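Local coordinates for protein glycosyltransferase (Streptomyces viridochromogenes, PDB 2IUY) that probably transfers a sugar from a nucleotide-activated donor during avilamycin A biosynthesis, as a UDP-binding, retaining glycosyltransferase of family GT4, at residues E75-L80 / G94-A99; D86-H91 / T105-S110; A234-S239 / P267-G272. All blocks are in the same frame, centred on the assembly; numbering follows the deposited sequence.

Contact 1 (E75-L80 / G94-A99); sequences EIERWL and GVIGPA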
loop_
_atom_site.group_PDB
_atom_site.type_symbol
_atom_site.label_atom_id
_atom_site.label_comp_id
_atom_site.label_asym_id
_atom_site.label_seq_id
_atom_site.Cartn_x
_atom_site.Cartn_y
_atom_site.Cartn_z
ATOM N N GLU A 75 10.167 21.109 -9.604
ATOM C CA GLU A 75 9.976 21.906 -8.381
ATOM C C GLU A 75 10.470 21.158 -7.151
ATOM O O GLU A 75 11.003 21.777 -6.233
ATOM C CB GLU A 75 8.482 22.214 -8.163
ATOM C CG GLU A 75 7.953 23.354 -8.995
ATOM C CD GLU A 75 6.454 23.273 -9.291
ATOM O OE1 GLU A 75 6.126 23.644 -10.446
ATOM O OE2 GLU A 75 5.616 22.854 -8.425
ATOM N N ILE A 76 10.233 19.844 -7.122
ATOM C CA ILE A 76 10.706 19.010 -6.046
ATOM C C ILE A 76 12.254 18.979 -6.084
ATOM O O ILE A 76 12.878 19.142 -5.053
ATOM C CB ILE A 76 10.126 17.550 -6.081
ATOM C CG1 ILE A 76 8.594 17.525 -5.945
ATOM C CG2 ILE A 76 10.777 16.684 -4.975
ATOM C CD1 ILE A 76 7.985 16.119 -6.337
ATOM N N GLU A 77 12.856 18.814 -7.259
ATOM C CA GLU A 77 14.347 18.837 -7.364
ATOM C C GLU A 77 14.946 20.158 -6.961
ATOM O O GLU A 77 15.974 20.191 -6.282
ATOM C CB GLU A 77 14.875 18.516 -8.772
ATOM C CG GLU A 77 14.182 17.388 -9.436
ATOM C CD GLU A 77 14.831 16.992 -10.733
ATOM O OE1 GLU A 77 14.731 15.764 -11.041
ATOM O OE2 GLU A 77 15.413 17.898 -11.425
ATOM N N ARG A 78 14.297 21.242 -7.373
ATOM C CA ARG A 78 14.777 22.572 -7.063
ATOM C C ARG A 78 14.810 22.780 -5.574
ATOM O O ARG A 78 15.806 23.294 -5.063
ATOM C CB ARG A 78 13.905 23.609 -7.761
ATOM C CG ARG A 78 14.341 25.070 -7.643
ATOM C CD ARG A 78 13.615 25.900 -8.688
ATOM N NE ARG A 78 13.926 25.398 -10.038
ATOM C CZ ARG A 78 13.027 24.991 -10.943
ATOM N NH1 ARG A 78 11.709 25.046 -10.682
ATOM N NH2 ARG A 78 13.454 24.539 -12.126
ATOM N N TRP A 79 13.740 22.354 -4.885
ATOM C CA TRP A 79 13.574 22.472 -3.431
ATOM C C TRP A 79 14.599 21.648 -2.642
ATOM O O TRP A 79 15.186 22.134 -1.675
ATOM C CB TRP A 79 12.141 22.078 -2.991
ATOM C CG TRP A 79 11.876 22.433 -1.529
ATOM C CD1 TRP A 79 11.404 23.644 -1.026
ATOM C CD2 TRP A 79 12.096 21.587 -0.371
ATOM N NE1 TRP A 79 11.325 23.580 0.350
ATOM C CE2 TRP A 79 11.740 22.338 0.772
ATOM C CE3 TRP A 79 12.551 20.266 -0.198
ATOM C CZ2 TRP A 79 11.840 21.816 2.074
ATOM C CZ3 TRP A 79 12.644 19.752 1.104
ATOM C CH2 TRP A 79 12.301 20.539 2.217
ATOM N N LEU A 80 14.771 20.390 -3.056
ATOM C CA LEU A 80 15.746 19.457 -2.456
ATOM C C LEU A 80 17.212 19.923 -2.546
ATOM O O LEU A 80 18.017 19.646 -1.647
ATOM C CB LEU A 80 15.590 18.046 -3.083
ATOM C CG LEU A 80 14.300 17.281 -2.746
ATOM C CD1 LEU A 80 14.266 15.948 -3.528
ATOM C CD2 LEU A 80 14.153 17.056 -1.245
ATOM N N GLY A 94 11.720 7.081 -8.100
ATOM C CA GLY A 94 12.858 7.670 -8.743
ATOM C C GLY A 94 12.593 8.813 -9.698
ATOM O O GLY A 94 13.419 9.094 -10.576
ATOM N N VAL A 95 11.468 9.494 -9.506
ATOM C CA VAL A 95 11.231 10.813 -10.114
ATOM C C VAL A 95 12.330 11.800 -9.682
ATOM O O VAL A 95 12.693 12.743 -10.400
ATOM C CB VAL A 95 9.838 11.300 -9.695
ATOM C CG1 VAL A 95 9.744 12.800 -9.616
ATOM C CG2 VAL A 95 8.736 10.680 -10.537
ATOM N N ILE A 96 12.875 11.598 -8.490
ATOM C CA ILE A 96 14.055 12.362 -8.076
ATOM C C ILE A 96 15.194 11.369 -7.719
ATOM O O ILE A 96 14.974 10.174 -7.673
ATOM C CB ILE A 96 13.696 13.394 -6.971
ATOM C CG1 ILE A 96 12.952 12.738 -5.793
ATOM C CG2 ILE A 96 12.810 14.526 -7.546
ATOM C CD1 ILE A 96 13.855 12.132 -4.737
ATOM N N GLY A 97 16.409 11.850 -7.506
ATOM C CA GLY A 97 17.534 10.954 -7.262
ATOM C C GLY A 97 18.500 11.623 -6.326
ATOM O O GLY A 97 18.241 12.737 -5.895
ATOM N N PRO A 98 19.587 10.945 -5.947
ATOM C CA PRO A 98 20.574 11.562 -5.055
ATOM C C PRO A 98 21.401 12.741 -5.613
ATOM O O PRO A 98 21.942 13.515 -4.823
ATOM C CB PRO A 98 21.496 10.381 -4.682
ATOM C CG PRO A 98 21.403 9.434 -5.790
ATOM C CD PRO A 98 19.917 9.539 -6.237
ATOM N N ALA A 99 21.497 12.899 -6.941
ATOM C CA ALA A 99 22.395 13.917 -7.519
ATOM C C ALA A 99 21.892 15.296 -7.185
ATOM O O ALA A 99 20.684 15.571 -7.325
ATOM C CB ALA A 99 22.497 13.761 -9.061
HETATM O O HOH W 1 16.814 14.682 -8.848
#

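Contact 2 (D86-H91 / T105-S110); sequences DVVHDH and TAFISS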
loop_
_atom_site.group_PDB
_atom_site.type_symbol
_atom_site.label_atom_id
_atom_site.label_comp_id
_atom_site.label_asym_id
_atom_site.label_seq_id
_atom_site.Cartn_x
_atom_site.Cartn_y
_atom_site.Cartn_z
ATOM N N ASP A 86 17.998 16.176 6.784
ATOM C CA ASP A 86 19.013 15.163 6.978
ATOM C C ASP A 86 18.892 13.992 5.982
ATOM O O ASP A 86 19.893 13.334 5.665
ATOM C CB ASP A 86 18.980 14.632 8.396
ATOM C CG ASP A 86 19.164 15.736 9.442
ATOM O OD1 ASP A 86 20.268 16.353 9.512
ATOM O OD2 ASP A 86 18.162 16.035 10.131
ATOM N N VAL A 87 17.667 13.769 5.505
ATOM C CA VAL A 87 17.281 12.551 4.795
ATOM C C VAL A 87 16.250 12.936 3.758
ATOM O O VAL A 87 15.277 13.642 4.068
ATOM C CB VAL A 87 16.568 11.509 5.775
ATOM C CG1 VAL A 87 16.049 10.272 5.017
ATOM C CG2 VAL A 87 17.498 11.067 6.926
ATOM N N VAL A 88 16.472 12.477 2.531
ATOM C CA VAL A 88 15.442 12.471 1.493
ATOM C C VAL A 88 15.007 11.035 1.281
ATOM O O VAL A 88 15.788 10.220 0.874
ATOM C CB VAL A 88 15.952 13.079 0.157
ATOM C CG1 VAL A 88 14.943 12.897 -0.993
ATOM C CG2 VAL A 88 16.261 14.573 0.362
ATOM N N HIS A 89 13.739 10.758 1.559
ATOM C CA HIS A 89 13.164 9.435 1.479
ATOM C C HIS A 89 12.122 9.428 0.366
ATOM O O HIS A 89 11.005 9.954 0.535
ATOM C CB HIS A 89 12.562 9.081 2.861
ATOM C CG HIS A 89 12.042 7.683 2.967
ATOM N ND1 HIS A 89 11.554 7.171 4.154
ATOM C CD2 HIS A 89 11.892 6.700 2.043
ATOM C CE1 HIS A 89 11.173 5.916 3.965
ATOM N NE2 HIS A 89 11.355 5.613 2.690
ATOM N N ASP A 90 12.536 8.858 -0.772
ATOM C CA ASP A 90 11.805 8.794 -1.999
ATOM C C ASP A 90 10.815 7.630 -2.028
ATOM O O ASP A 90 11.163 6.482 -1.803
ATOM C CB ASP A 90 12.759 8.749 -3.235
ATOM C CG ASP A 90 11.991 8.898 -4.562
ATOM O OD1 ASP A 90 10.989 9.652 -4.568
ATOM O OD2 ASP A 90 12.320 8.230 -5.572
ATOM N N HIS A 91 9.553 7.967 -2.308
ATOM C CA HIS A 91 8.507 6.979 -2.562
ATOM C C HIS A 91 8.003 7.047 -3.987
ATOM O O HIS A 91 7.074 6.356 -4.308
ATOM C CB HIS A 91 7.313 7.222 -1.615
ATOM C CG HIS A 91 7.651 6.953 -0.181
ATOM N ND1 HIS A 91 7.375 5.757 0.436
ATOM C CD2 HIS A 91 8.311 7.711 0.731
ATOM C CE1 HIS A 91 7.791 5.810 1.688
ATOM N NE2 HIS A 91 8.357 6.989 1.894
ATOM N N THR A 105 23.447 15.144 3.113
ATOM C CA THR A 105 22.066 14.665 3.011
ATOM C C THR A 105 22.045 13.194 2.562
ATOM O O THR A 105 22.554 12.859 1.505
ATOM C CB THR A 105 21.188 15.580 2.085
ATOM O OG1 THR A 105 21.250 16.917 2.577
ATOM C CG2 THR A 105 19.743 15.151 2.139
ATOM N N ALA A 106 21.423 12.324 3.371
ATOM C CA ALA A 106 21.270 10.904 3.006
ATOM C C ALA A 106 20.113 10.733 2.026
ATOM O O ALA A 106 19.106 11.446 2.091
ATOM C CB ALA A 106 21.006 10.033 4.289
ATOM N N PHE A 107 20.267 9.784 1.115
ATOM C CA PHE A 107 19.198 9.459 0.185
ATOM C C PHE A 107 18.748 7.997 0.404
ATOM O O PHE A 107 19.568 7.065 0.422
ATOM C CB PHE A 107 19.616 9.705 -1.265
ATOM C CG PHE A 107 18.516 9.472 -2.236
ATOM C CD1 PHE A 107 17.551 10.464 -2.482
ATOM C CD2 PHE A 107 18.407 8.245 -2.896
ATOM C CE1 PHE A 107 16.503 10.225 -3.385
ATOM C CE2 PHE A 107 17.385 8.006 -3.818
ATOM C CZ PHE A 107 16.422 8.981 -4.042
ATOM N N ILE A 108 17.440 7.831 0.612
ATOM C CA ILE A 108 16.837 6.507 0.796
ATOM C C ILE A 108 15.549 6.411 -0.014
ATOM O O ILE A 108 14.856 7.418 -0.233
ATOM C CB ILE A 108 16.572 6.185 2.344
ATOM C CG1 ILE A 108 16.266 4.682 2.553
ATOM C CG2 ILE A 108 15.496 7.135 2.965
ATOM C CD1 ILE A 108 16.305 4.210 4.039
ATOM N N SER A 109 15.221 5.197 -0.460
ATOM C CA SER A 109 13.939 4.990 -1.200
ATOM C C SER A 109 13.113 3.890 -0.572
ATOM O O SER A 109 13.673 2.941 -0.071
ATOM C CB SER A 109 14.213 4.622 -2.695
ATOM O OG SER A 109 15.030 5.613 -3.327
ATOM N N SER A 110 11.787 3.987 -0.655
ATOM C CA SER A 110 10.917 2.801 -0.508
ATOM C C SER A 110 10.416 2.485 -1.920
ATOM O O SER A 110 9.718 3.286 -2.539
ATOM C CB SER A 110 9.702 3.062 0.381
ATOM O OG SER A 110 10.028 3.279 1.736
HETATM O O HOH W 2 14.400 6.548 -5.731
HETATM O O HOH W 3 8.483 3.526 -5.077
#

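Contact 3 (A234-S239 / P267-G272); sequences AVLAMS and PVVGTG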
loop_
_atom_site.group_PDB
_atom_site.type_symbol
_atom_site.label_atom_id
_atom_site.label_comp_id
_atom_site.label_asym_id
_atom_site.label_seq_id
_atom_site.Cartn_x
_atom_site.Cartn_y
_atom_site.Cartn_z
ATOM N N ALA A 234 -14.623 -10.329 4.759
ATOM C CA ALA A 234 -13.223 -10.605 4.498
ATOM C C ALA A 234 -12.842 -9.761 3.323
ATOM O O ALA A 234 -13.705 -9.344 2.570
ATOM C CB ALA A 234 -12.944 -12.135 4.186
ATOM N N VAL A 235 -11.541 -9.507 3.194
ATOM C CA VAL A 235 -10.999 -8.807 2.026
ATOM C C VAL A 235 -10.284 -9.848 1.179
ATOM O O VAL A 235 -9.673 -10.758 1.707
ATOM C CB VAL A 235 -10.052 -7.637 2.467
ATOM C CG1 VAL A 235 -9.107 -7.212 1.329
ATOM C CG2 VAL A 235 -10.909 -6.438 2.973
ATOM N N LEU A 236 -10.389 -9.709 -0.129
ATOM C CA LEU A 236 -9.806 -10.624 -1.093
ATOM C C LEU A 236 -8.708 -9.854 -1.833
ATOM O O LEU A 236 -8.966 -8.841 -2.524
ATOM C CB LEU A 236 -10.891 -11.104 -2.072
ATOM C CG LEU A 236 -12.198 -11.698 -1.512
ATOM C CD1 LEU A 236 -13.068 -12.335 -2.675
ATOM C CD2 LEU A 236 -11.956 -12.748 -0.401
ATOM N N ALA A 237 -7.478 -10.303 -1.636
ATOM C CA ALA A 237 -6.304 -9.708 -2.292
ATOM C C ALA A 237 -5.743 -10.767 -3.225
ATOM O O ALA A 237 -4.988 -11.640 -2.809
ATOM C CB ALA A 237 -5.266 -9.309 -1.229
HETATM N N MSE A 238 -6.129 -10.696 -4.498
HETATM C CA MSE A 238 -6.017 -11.860 -5.410
HETATM C C MSE A 238 -5.104 -11.607 -6.577
HETATM O O MSE A 238 -5.377 -12.066 -7.672
HETATM C CB MSE A 238 -7.414 -12.227 -5.938
HETATM C CG MSE A 238 -8.476 -12.452 -4.854
HETATM SE SE MSE A 238 -8.127 -13.936 -3.697
HETATM C CE MSE A 238 -8.584 -15.397 -4.973
ATOM N N SER A 239 -4.000 -10.907 -6.322
ATOM C CA SER A 239 -3.048 -10.548 -7.348
ATOM C C SER A 239 -2.626 -11.823 -8.074
ATOM O O SER A 239 -2.496 -12.877 -7.453
ATOM C CB SER A 239 -1.858 -9.771 -6.771
ATOM O OG SER A 239 -2.278 -8.513 -6.247
ATOM N N PRO A 267 -10.143 -9.981 8.238
ATOM C CA PRO A 267 -9.183 -10.983 7.781
ATOM C C PRO A 267 -9.095 -10.949 6.245
ATOM O O PRO A 267 -9.908 -10.294 5.580
ATOM C CB PRO A 267 -9.785 -12.302 8.309
ATOM C CG PRO A 267 -11.308 -12.054 8.202
ATOM C CD PRO A 267 -11.466 -10.575 8.582
ATOM N N VAL A 268 -8.131 -11.675 5.697
ATOM C CA VAL A 268 -7.796 -11.544 4.286
ATOM C C VAL A 268 -7.690 -12.915 3.680
ATOM O O VAL A 268 -7.050 -13.776 4.223
ATOM C CB VAL A 268 -6.460 -10.745 4.088
ATOM C CG1 VAL A 268 -6.114 -10.611 2.592
ATOM C CG2 VAL A 268 -6.578 -9.358 4.729
ATOM N N VAL A 269 -8.352 -13.124 2.555
ATOM C CA VAL A 269 -8.004 -14.247 1.684
ATOM C C VAL A 269 -7.161 -13.695 0.529
ATOM O O VAL A 269 -7.574 -12.764 -0.115
ATOM C CB VAL A 269 -9.268 -14.915 1.088
ATOM C CG1 VAL A 269 -8.863 -15.985 0.009
ATOM C CG2 VAL A 269 -10.121 -15.482 2.183
ATOM N N GLY A 270 -5.991 -14.265 0.273
ATOM C CA GLY A 270 -5.225 -13.856 -0.883
ATOM C C GLY A 270 -4.562 -15.025 -1.621
ATOM O O GLY A 270 -4.555 -16.148 -1.156
ATOM N N THR A 271 -4.009 -14.727 -2.778
ATOM C CA THR A 271 -3.092 -15.619 -3.450
ATOM C C THR A 271 -1.720 -15.519 -2.759
ATOM O O THR A 271 -1.593 -14.794 -1.767
ATOM C CB THR A 271 -2.946 -15.219 -4.912
ATOM O OG1 THR A 271 -2.422 -13.878 -4.956
ATOM C CG2 THR A 271 -4.314 -15.289 -5.618
ATOM N N GLY A 272 -0.742 -16.285 -3.252
ATOM C CA GLY A 272 0.623 -16.225 -2.764
ATOM C C GLY A 272 1.515 -15.330 -3.611
ATOM O O GLY A 272 2.746 -15.367 -3.489
#

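Contact 1 (E75-L80 / G94-A99)
The indole of W79 has the methyl L80 CD2 at its edge, in the ring plane. It packs on V68 and L53 and does not reach 94-99. The flat group that does meet the loop is the carboxylate of E77, which brings OE1 nearest to it. E77 OE1 lies 3.7 Å from V95 O, an approach of two acceptors and not a bond, and a water joins E77 OE1, weakly, to G97 N.

The apolar work is done by I96, whose two branches part at CB. Its CG1 sits in the crowded position between the backbone N and the carbonyl carbon (chi1 52°), leaving CG2 anti to the carbonyl carbon. I96 CG2 meets I76 CG2 at 3.9 Å, the two chains crossing at about a right angle. It also touches the aliphatic part of E77, with I96 CG2 and E77 CG 3.7 Å apart; these two chains run past each other in opposite directions, E77 being extended beyond CG (chi2 -173°). The other branch ends at I96 CD1, 4.0 Å from L80 CD1, again nearly at right angles.

I96 also touches V9, V88 and D90. The loop thereby fills a place between helix 73-82 and the parallel sheet of the N-terminal Rossmann-like domain, where that helix makes the crossover from strand 65-67 to strand 87-90. No direct hydrogen bond spans the 187 Å² interface. Its chemistry implies cohesion through aliphatic groups gathered around I96, with a loose polar coupling through one water at the exposed E77.

Contact 2 (D86-H91 / T105-S110)
H89 lays its imidazole alongside I108, both side chains pointing the same way, with H89 CG only 3.5 Å from I108 CG2. With CG anti to the backbone N (chi1 -175°), the ring reaches along the strand until H89 NE2 meets S110 OG at 2.8 Å, near the ring plane; either atom could be the donor. Both ends of this bond have further partners, H89 ND1 in Y332 OH and S110 OG in Y328 OH, so the buried polar groups are well satisfied. One face of the H89 ring carries H91 NE2, 3.4 Å above the plane and offset toward the rim; H91 ND1 bonds H112 NE2.

Strands 87-90 and 106-111 are parallel neighbours, at 21° for the short segments, in the Rossmann-like sheet of the N-terminal domain of a GT-B fold. Helix 321-336, from the end of the chain, packs on V87 and I108 and supplies both tyrosines, while L39 of helix 31-45 also touches H89. Five backbone hydrogen bonds set the register; V88 N to A106 O (2.9 Å) is nearly straight at 174°.

On the face bearing V88, F107 and D90, the side chains of V88 and F107 cross obliquely, V88 CG1 lying 3.9 Å from F107 CD1, while F107 CZ approaches D90 CB. D90 directs its carboxylate to S92 OG and G94 N, and one water donates to D90 OD2 while accepting from S109 OG.

Contact 3 (A234-S239 / P267-G272)
T271 turns its side chain back onto the end of 234-239. T271 CB stands 3.5 Å from S239 O, and from there the branches divide. OG1 takes the crowded position between the backbone N and the carbonyl carbon (chi1 61°), which lets T271 OG1 donate to S239 O at 2.7 Å, in the carbonyl plane and on a lone pair. The methyl T271 CG2 also stays beside S239 O and reaches M238 CA, 3.8 Å away.

Before this turn the segments pair as parallel strands, crossing at 22°. V235 N bonds P267 O, V269 N bonds V235 O, and A237 N bonds V269 O; the last link, T271 N to A237 O, is longer at 3.2 Å. Having no side chain, G270 can bring its CA to within 2.9 Å of A237 O.

L236 and V269 lie side by side, pointing the same way, with L236 CD2 3.8 Å from V269 CB; F183 of helix 177-187 touches both. In M238, a selenomethionine, the bend at chi2 (-64°) brings SE to 3.8 Å from V269 O, and a further bend at chi3 turns the terminal CE. V235 and V268 face helix 256-263 instead.

S239 OG bonds E252 OE1, and the S239 side chain lies about 4 Å from that of K175, a UDP-binding residue. Strand 234-237, helix 256-263 and strand 268-270 form a beta-alpha-beta unit typical of the Rossmann-like, nucleotide-binding C-terminal domain of GT-B enzymes.

From the N terminus, 75-80 comes first, then 86-91, before 94-99 closes contact 1 and 105-110 closes contact 2. The segments alternate, so the two loops cross rather than nest. They also touch in space: I96 CD1 lies 3.5 Å from F107 CE1, and the centres are about 10 Å apart. Together they tie helix 73-82, the loop after strand 87-90 and two adjacent strands into the N-terminal sheet. Contact 3 opens only later and closes a separate loop around helix 256-263 in the C-terminal sheet. Its centre lies about 31 Å from that of contact 2, on the opposite side of the chain's centre, matching the two-domain GT-B layout.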